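Protein kinase domain-containing protein (Chaetomium thermophilum, PDB 6Z3U) is probably a cyclin-dependent serine/threonine kinase of the CDK7 type, the catalytic subunit of the CAK complex, which uses ATP to phosphorylate proteins including the RNA polymerase II tail. Local coordinates at residues B[302-314]-B[329-341]. Numbering follows the deposited sequence.
Sequences MEQITLICKHIGT and WWDPMEEPIPVWG
A chi1 of 179° carries the W330 indole away from its own backbone N and against the start of helix 301-311, where M302, with CG anti to its carbonyl carbon (chi1 -65°) and extended at chi2, lays CG and SD over one face. CG stands 3.8 Å from the centroid of the six-membered ring, almost on the normal, a CH-pi contact, while SD, 4.0 Å from the same centroid, makes a Met-aromatic one. I305 and T306 meet the edge instead, I305 CG2 lying 3.6 Å from W330 CE3. A leucine in place of W330 would probably leave the M302 thioether without its aromatic face and open a gap beside I305. In the C-terminal lobe, helix 301-311 corresponds to αG, and the loop 329-341, part of the insert that follows it in CMGC kinases, runs alongside in the same direction before entering helix 342-349. Beyond positive-phi G313, T314 and I337 pair twice: T314 N gives a nearly straight bond to I337 O (3.0 Å), and I337 N returns one to T314 OG1 (3.0 Å). A water bonded to T314 OG1 also donates a weak bond to D331 OD1. Further on, W340 N binds I312 O (3.1 Å) and its NE1 binds K310 O (3.1 Å), which lies near the indole plane.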
ATOM      1  N   MET B 302      28.505  13.452  -0.904  1.00 40.35           N
ATOM      2  CA  MET B 302      29.913  13.192  -0.623  1.00 42.57           C
ATOM      3  C   MET B 302      30.250  13.543   0.821  1.00 41.78           C
ATOM      4  O   MET B 302      31.058  12.861   1.460  1.00 43.53           O
ATOM      5  CB  MET B 302      30.803  13.971  -1.592  1.00 43.63           C
ATOM      6  CG  MET B 302      30.666  13.526  -3.041  1.00 49.96           C
ATOM      7  SD  MET B 302      31.997  14.117  -4.106  1.00 44.99           S
ATOM      8  CE  MET B 302      31.939  15.879  -3.783  1.00 66.07           C
ATOM      9  N   GLU B 303      29.648  14.612   1.349  1.00 35.75           N
ATOM     10  CA  GLU B 303      29.837  14.929   2.760  1.00 35.54           C
ATOM     11  C   GLU B 303      29.216  13.853   3.643  1.00 32.36           C
ATOM     12  O   GLU B 303      29.812  13.444   4.645  1.00 36.20           O
ATOM     13  CB  GLU B 303      29.236  16.296   3.088  1.00 45.99           C
ATOM     14  CG  GLU B 303      29.995  17.478   2.499  1.00 53.94           C
ATOM     15  CD  GLU B 303      29.503  18.816   3.028  1.00 55.06           C
ATOM     16  OE1 GLU B 303      29.231  18.918   4.245  1.00 53.48           O
ATOM     17  OE2 GLU B 303      29.387  19.767   2.226  1.00 57.95           O
ATOM     18  N   GLN B 304      28.023  13.376   3.282  1.00 32.46           N
ATOM     19  CA  GLN B 304      27.399  12.314   4.065  1.00 29.40           C
ATOM     20  C   GLN B 304      28.244  11.047   4.030  1.00 38.81           C
ATOM     21  O   GLN B 304      28.434  10.390   5.061  1.00 35.29           O
ATOM     22  CB  GLN B 304      25.991  12.032   3.545  1.00 29.82           C
ATOM     23  CG  GLN B 304      25.132  11.240   4.511  1.00 29.05           C
ATOM     24  CD  GLN B 304      24.843  11.996   5.791  1.00 29.10           C
ATOM     25  OE1 GLN B 304      24.940  13.223   5.839  1.00 30.21           O
ATOM     26  NE2 GLN B 304      24.493  11.263   6.842  1.00 30.49           N
ATOM     27  N   ILE B 305      28.782  10.705   2.858  1.00 35.69           N
ATOM     28  CA  ILE B 305      29.654   9.539   2.756  1.00 34.16           C
ATOM     29  C   ILE B 305      30.905   9.745   3.601  1.00 36.60           C
ATOM     30  O   ILE B 305      31.314   8.863   4.365  1.00 39.21           O
ATOM     31  CB  ILE B 305      30.009   9.260   1.285  1.00 40.64           C
ATOM     32  CG1 ILE B 305      28.772   8.778   0.522  1.00 32.06           C
ATOM     33  CG2 ILE B 305      31.137   8.237   1.198  1.00 41.56           C
ATOM     34  CD1 ILE B 305      28.967   8.695  -0.970  1.00 35.22           C
ATOM     35  N   THR B 306      31.530  10.918   3.478  1.00 37.93           N
ATOM     36  CA  THR B 306      32.730  11.198   4.258  1.00 36.70           C
ATOM     37  C   THR B 306      32.427  11.172   5.750  1.00 39.79           C
ATOM     38  O   THR B 306      33.223  10.659   6.545  1.00 39.27           O
ATOM     39  CB  THR B 306      33.312  12.552   3.855  1.00 32.59           C
ATOM     40  OG1 THR B 306      33.612  12.550   2.454  1.00 33.70           O
ATOM     41  CG2 THR B 306      34.580  12.845   4.636  1.00 38.22           C
ATOM     42  N   LEU B 307      31.271  11.708   6.148  1.00 41.86           N
ATOM     43  CA  LEU B 307      30.925  11.739   7.564  1.00 32.69           C
ATOM     44  C   LEU B 307      30.758  10.331   8.117  1.00 28.90           C
ATOM     45  O   LEU B 307      31.245  10.025   9.210  1.00 39.40           O
ATOM     46  CB  LEU B 307      29.651  12.555   7.775  1.00 30.51           C
ATOM     47  CG  LEU B 307      29.805  14.078   7.738  1.00 28.50           C
ATOM     48  CD1 LEU B 307      28.442  14.753   7.837  1.00 32.68           C
ATOM     49  CD2 LEU B 307      30.718  14.561   8.850  1.00 27.92           C
ATOM     50  N   ILE B 308      30.077   9.455   7.376  1.00 35.06           N
ATOM     51  CA  ILE B 308      29.919   8.080   7.839  1.00 36.17           C
ATOM     52  C   ILE B 308      31.280   7.408   7.950  1.00 37.51           C
ATOM     53  O   ILE B 308      31.550   6.670   8.905  1.00 43.72           O
ATOM     54  CB  ILE B 308      28.967   7.305   6.911  1.00 29.87           C
ATOM     55  CG1 ILE B 308      27.563   7.906   6.990  1.00 29.56           C
ATOM     56  CG2 ILE B 308      28.938   5.832   7.294  1.00 31.49           C
ATOM     57  CD1 ILE B 308      26.586   7.340   5.986  1.00 31.88           C
ATOM     58  N   CYS B 309      32.163   7.657   6.980  1.00 38.69           N
ATOM     59  CA  CYS B 309      33.515   7.115   7.061  1.00 42.40           C
ATOM     60  C   CYS B 309      34.242   7.638   8.294  1.00 35.59           C
ATOM     61  O   CYS B 309      34.970   6.893   8.960  1.00 38.09           O
ATOM     62  CB  CYS B 309      34.298   7.462   5.792  1.00 51.76           C
ATOM     63  SG  CYS B 309      33.779   6.565   4.305  1.00 43.66           S
ATOM     64  N   LYS B 310      34.055   8.918   8.615  1.00 31.58           N
ATOM     65  CA  LYS B 310      34.786   9.518   9.725  1.00 39.56           C
ATOM     66  C   LYS B 310      34.277   8.996  11.065  1.00 35.43           C
ATOM     67  O   LYS B 310      35.068   8.610  11.933  1.00 31.54           O
ATOM     68  CB  LYS B 310      34.678  11.043   9.650  1.00 39.92           C
ATOM     69  CG  LYS B 310      35.422  11.797  10.744  1.00 44.07           C
ATOM     70  CD  LYS B 310      35.062  13.277  10.729  1.00 61.18           C
ATOM     71  CE  LYS B 310      35.693  14.030  11.898  1.00 64.43           C
ATOM     72  NZ  LYS B 310      37.155  14.264  11.716  1.00 77.96           N
ATOM     73  N   HIS B 311      32.955   8.964  11.246  1.00 36.47           N
ATOM     74  CA  HIS B 311      32.364   8.709  12.553  1.00 32.51           C
ATOM     75  C   HIS B 311      31.916   7.270  12.766  1.00 28.86           C
ATOM     76  O   HIS B 311      31.745   6.865  13.921  1.00 40.45           O
ATOM     77  CB  HIS B 311      31.161   9.634  12.785  1.00 35.76           C
ATOM     78  CG  HIS B 311      31.526  11.069  13.019  1.00 43.80           C
ATOM     79  ND1 HIS B 311      32.808  11.550  12.866  1.00 45.61           N
ATOM     80  CD2 HIS B 311      30.775  12.124  13.415  1.00 56.92           C
ATOM     81  CE1 HIS B 311      32.830  12.841  13.150  1.00 36.95           C
ATOM     82  NE2 HIS B 311      31.608  13.213  13.487  1.00 43.02           N
ATOM     83  N   ILE B 312      31.713   6.493  11.709  1.00 29.18           N
ATOM     84  CA  ILE B 312      31.309   5.096  11.827  1.00 35.02           C
ATOM     85  C   ILE B 312      32.408   4.159  11.342  1.00 33.19           C
ATOM     86  O   ILE B 312      32.752   3.190  12.018  1.00 37.07           O
ATOM     87  CB  ILE B 312      29.988   4.833  11.072  1.00 36.87           C
ATOM     88  CG1 ILE B 312      28.813   5.504  11.786  1.00 31.39           C
ATOM     89  CG2 ILE B 312      29.732   3.339  10.951  1.00 47.49           C
ATOM     90  CD1 ILE B 312      28.524   6.896  11.295  1.00 37.99           C
ATOM     91  N   GLY B 313      32.971   4.437  10.180  1.00 33.98           N
ATOM     92  CA  GLY B 313      34.026   3.621   9.611  1.00 41.05           C
ATOM     93  C   GLY B 313      33.921   3.583   8.098  1.00 44.38           C
ATOM     94  O   GLY B 313      32.857   3.735   7.505  1.00 33.98           O
ATOM     95  N   THR B 314      35.063   3.380   7.454  1.00 48.11           N
ATOM     96  CA  THR B 314      35.102   3.312   5.999  1.00 46.14           C
ATOM     97  C   THR B 314      34.588   1.952   5.539  1.00 47.86           C
ATOM     98  O   THR B 314      35.177   0.928   5.900  1.00 36.90           O
ATOM     99  CB  THR B 314      36.522   3.536   5.487  1.00 43.51           C
ATOM    100  OG1 THR B 314      36.941   4.875   5.778  1.00 37.98           O
ATOM    101  CG2 THR B 314      36.590   3.307   3.983  1.00 49.97           C
ATOM    102  N   TRP B 329      28.748   3.767  -5.893  1.00 40.67           N
ATOM    103  CA  TRP B 329      29.756   3.704  -4.845  1.00 42.51           C
ATOM    104  C   TRP B 329      30.767   4.829  -5.016  1.00 38.08           C
ATOM    105  O   TRP B 329      31.250   5.086  -6.122  1.00 39.41           O
ATOM    106  CB  TRP B 329      30.471   2.356  -4.876  1.00 48.84           C
ATOM    107  CG  TRP B 329      31.665   2.311  -3.978  1.00 39.05           C
ATOM    108  CD1 TRP B 329      31.671   2.107  -2.630  1.00 38.09           C
ATOM    109  CD2 TRP B 329      33.032   2.491  -4.362  1.00 40.64           C
ATOM    110  NE1 TRP B 329      32.957   2.139  -2.151  1.00 38.97           N
ATOM    111  CE2 TRP B 329      33.812   2.375  -3.195  1.00 40.63           C
ATOM    112  CE3 TRP B 329      33.673   2.736  -5.580  1.00 43.45           C
ATOM    113  CZ2 TRP B 329      35.200   2.495  -3.211  1.00 51.39           C
ATOM    114  CZ3 TRP B 329      35.050   2.854  -5.593  1.00 44.99           C
ATOM    115  CH2 TRP B 329      35.799   2.735  -4.417  1.00 45.75           C
ATOM    116  N   TRP B 330      31.094   5.493  -3.912  1.00 42.05           N
ATOM    117  CA  TRP B 330      32.082   6.560  -3.932  1.00 45.11           C
ATOM    118  C   TRP B 330      32.828   6.564  -2.607  1.00 43.94           C
ATOM    119  O   TRP B 330      32.260   6.260  -1.555  1.00 46.79           O
ATOM    120  CB  TRP B 330      31.438   7.923  -4.189  1.00 44.81           C
ATOM    121  CG  TRP B 330      32.424   9.046  -4.185  1.00 47.52           C
ATOM    122  CD1 TRP B 330      33.189   9.470  -5.232  1.00 44.82           C
ATOM    123  CD2 TRP B 330      32.754   9.891  -3.078  1.00 47.39           C
ATOM    124  NE1 TRP B 330      33.974  10.528  -4.846  1.00 46.54           N
ATOM    125  CE2 TRP B 330      33.726  10.806  -3.527  1.00 46.42           C
ATOM    126  CE3 TRP B 330      32.320   9.966  -1.751  1.00 49.70           C
ATOM    127  CZ2 TRP B 330      34.271  11.782  -2.699  1.00 57.36           C
ATOM    128  CZ3 TRP B 330      32.862  10.935  -0.929  1.00 49.52           C
ATOM    129  CH2 TRP B 330      33.827  11.831  -1.405  1.00 57.30           C
ATOM    130  N   ASP B 331      34.115   6.902  -2.674  1.00 46.36           N
ATOM    131  CA  ASP B 331      34.978   6.952  -1.508  1.00 48.47           C
ATOM    132  C   ASP B 331      35.813   8.222  -1.589  1.00 54.76           C
ATOM    133  O   ASP B 331      36.280   8.584  -2.679  1.00 58.73           O
ATOM    134  CB  ASP B 331      35.894   5.724  -1.437  1.00 52.92           C
ATOM    135  CG  ASP B 331      36.639   5.630  -0.124  1.00 61.05           C
ATOM    136  OD1 ASP B 331      35.986   5.376   0.910  1.00 54.06           O
ATOM    137  OD2 ASP B 331      37.876   5.814  -0.125  1.00 69.13           O
ATOM    138  N   PRO B 332      36.014   8.927  -0.469  1.00 63.35           N
ATOM    139  CA  PRO B 332      36.790  10.179  -0.524  1.00 59.65           C
ATOM    140  C   PRO B 332      38.257   9.980  -0.865  1.00 53.07           C
ATOM    141  O   PRO B 332      38.964  10.977  -1.063  1.00 47.76           O
ATOM    142  CB  PRO B 332      36.626  10.761   0.887  1.00 57.11           C
ATOM    143  CG  PRO B 332      36.319   9.587   1.754  1.00 55.82           C
ATOM    144  CD  PRO B 332      35.542   8.629   0.896  1.00 58.47           C
ATOM    145  N   MET B 333      38.731   8.738  -0.949  1.00 51.60           N
ATOM    146  CA  MET B 333      40.126   8.450  -1.274  1.00 61.39           C
ATOM    147  C   MET B 333      41.076   9.068  -0.251  1.00 64.15           C
ATOM    148  O   MET B 333      42.107   9.648  -0.596  1.00 63.87           O
ATOM    149  CB  MET B 333      40.462   8.919  -2.691  1.00 63.91           C
ATOM    150  CG  MET B 333      39.873   8.022  -3.769  1.00 58.84           C
ATOM    151  SD  MET B 333      40.100   8.648  -5.442  1.00 64.04           S
ATOM    152  CE  MET B 333      41.848   9.040  -5.439  1.00 60.86           C
ATOM    153  N   GLU B 334      40.723   8.935   1.023  1.00 70.99           N
ATOM    154  CA  GLU B 334      41.593   9.263   2.141  1.00 61.51           C
ATOM    155  C   GLU B 334      42.001   7.975   2.842  1.00 59.27           C
ATOM    156  O   GLU B 334      41.515   6.886   2.524  1.00 61.11           O
ATOM    157  CB  GLU B 334      40.898  10.212   3.124  1.00 64.52           C
ATOM    158  CG  GLU B 334      40.530  11.571   2.540  1.00 79.73           C
ATOM    159  CD  GLU B 334      41.746  12.422   2.217  1.00 79.32           C
ATOM    160  OE1 GLU B 334      42.882  11.945   2.428  1.00 82.18           O
ATOM    161  OE2 GLU B 334      41.567  13.569   1.753  1.00 70.40           O
ATOM    162  N   GLU B 335      42.910   8.104   3.797  1.00 61.99           N
ATOM    163  CA  GLU B 335      43.336   6.942   4.561  1.00 54.83           C
ATOM    164  C   GLU B 335      42.115   6.302   5.214  1.00 60.86           C
ATOM    165  O   GLU B 335      41.426   6.968   6.003  1.00 57.66           O
ATOM    166  CB  GLU B 335      44.360   7.332   5.620  1.00 68.80           C
ATOM    167  CG  GLU B 335      45.798   7.027   5.233  1.00 69.88           C
ATOM    168  CD  GLU B 335      46.018   5.555   4.933  1.00 73.73           C
ATOM    169  OE1 GLU B 335      46.228   5.210   3.751  1.00 88.02           O
ATOM    170  OE2 GLU B 335      45.953   4.739   5.878  1.00 76.18           O
ATOM    171  N   PRO B 336      41.808   5.037   4.922  1.00 55.29           N
ATOM    172  CA  PRO B 336      40.575   4.445   5.456  1.00 58.49           C
ATOM    173  C   PRO B 336      40.576   4.427   6.977  1.00 56.07           C
ATOM    174  O   PRO B 336      41.612   4.226   7.615  1.00 63.28           O
ATOM    175  CB  PRO B 336      40.576   3.029   4.870  1.00 52.27           C
ATOM    176  CG  PRO B 336      42.003   2.749   4.553  1.00 49.29           C
ATOM    177  CD  PRO B 336      42.595   4.062   4.148  1.00 55.71           C
ATOM    178  N   ILE B 337      39.399   4.627   7.551  1.00 49.23           N
ATOM    179  CA  ILE B 337      39.216   4.678   9.000  1.00 39.66           C
ATOM    180  C   ILE B 337      38.641   3.345   9.448  1.00 37.92           C
ATOM    181  O   ILE B 337      37.547   2.971   8.993  1.00 44.67           O
ATOM    182  CB  ILE B 337      38.296   5.840   9.408  1.00 47.16           C
ATOM    183  CG1 ILE B 337      38.987   7.185   9.159  1.00 48.49           C
ATOM    184  CG2 ILE B 337      37.882   5.700  10.870  1.00 45.35           C
ATOM    185  CD1 ILE B 337      38.803   7.724   7.755  1.00 46.87           C
ATOM    186  N   PRO B 338      39.320   2.594  10.317  1.00 38.83           N
ATOM    187  CA  PRO B 338      38.756   1.322  10.781  1.00 42.97           C
ATOM    188  C   PRO B 338      37.426   1.532  11.487  1.00 40.13           C
ATOM    189  O   PRO B 338      37.204   2.539  12.163  1.00 42.32           O
ATOM    190  CB  PRO B 338      39.824   0.780  11.740  1.00 49.00           C
ATOM    191  CG  PRO B 338      41.084   1.472  11.348  1.00 49.83           C
ATOM    192  CD  PRO B 338      40.668   2.830  10.868  1.00 47.23           C
ATOM    193  N   VAL B 339      36.532   0.554  11.319  1.00 39.85           N
ATOM    194  CA  VAL B 339      35.199   0.652  11.900  1.00 34.91           C
ATOM    195  C   VAL B 339      35.301   0.719  13.416  1.00 43.85           C
ATOM    196  O   VAL B 339      35.969  -0.106  14.051  1.00 43.48           O
ATOM    197  CB  VAL B 339      34.340  -0.537  11.443  1.00 34.88           C
ATOM    198  CG1 VAL B 339      32.949  -0.452  12.045  1.00 51.68           C
ATOM    199  CG2 VAL B 339      34.271  -0.578   9.929  1.00 44.09           C
ATOM    200  N   TRP B 340      34.643   1.717  14.003  1.00 43.66           N
ATOM    201  CA  TRP B 340      34.653   1.878  15.449  1.00 37.05           C
ATOM    202  C   TRP B 340      33.781   0.822  16.119  1.00 40.43           C
ATOM    203  O   TRP B 340      32.684   0.509  15.647  1.00 43.67           O
ATOM    204  CB  TRP B 340      34.150   3.270  15.832  1.00 39.30           C
ATOM    205  CG  TRP B 340      34.885   4.389  15.168  1.00 36.01           C
ATOM    206  CD1 TRP B 340      34.429   5.182  14.156  1.00 39.86           C
ATOM    207  CD2 TRP B 340      36.209   4.847  15.471  1.00 38.41           C
ATOM    208  NE1 TRP B 340      35.384   6.106  13.811  1.00 38.52           N
ATOM    209  CE2 TRP B 340      36.487   5.921  14.602  1.00 42.16           C
ATOM    210  CE3 TRP B 340      37.184   4.454  16.392  1.00 46.38           C
ATOM    211  CZ2 TRP B 340      37.701   6.605  14.626  1.00 52.97           C
ATOM    212  CZ3 TRP B 340      38.389   5.135  16.414  1.00 45.89           C
ATOM    213  CH2 TRP B 340      38.636   6.198  15.536  1.00 47.04           C
ATOM    214  N   GLY B 341      34.273   0.279  17.236  1.00 33.48           N
ATOM    215  CA  GLY B 341      33.529  -0.696  18.004  1.00 38.24           C
ATOM    216  C   GLY B 341      32.642  -0.052  19.057  1.00 38.50           C
ATOM    217  O   GLY B 341      32.584   1.168  19.204  1.00 38.02           O
TER
HETATM  218  O   HOH W   1      37.748   6.908   3.431  1.00 31.29           O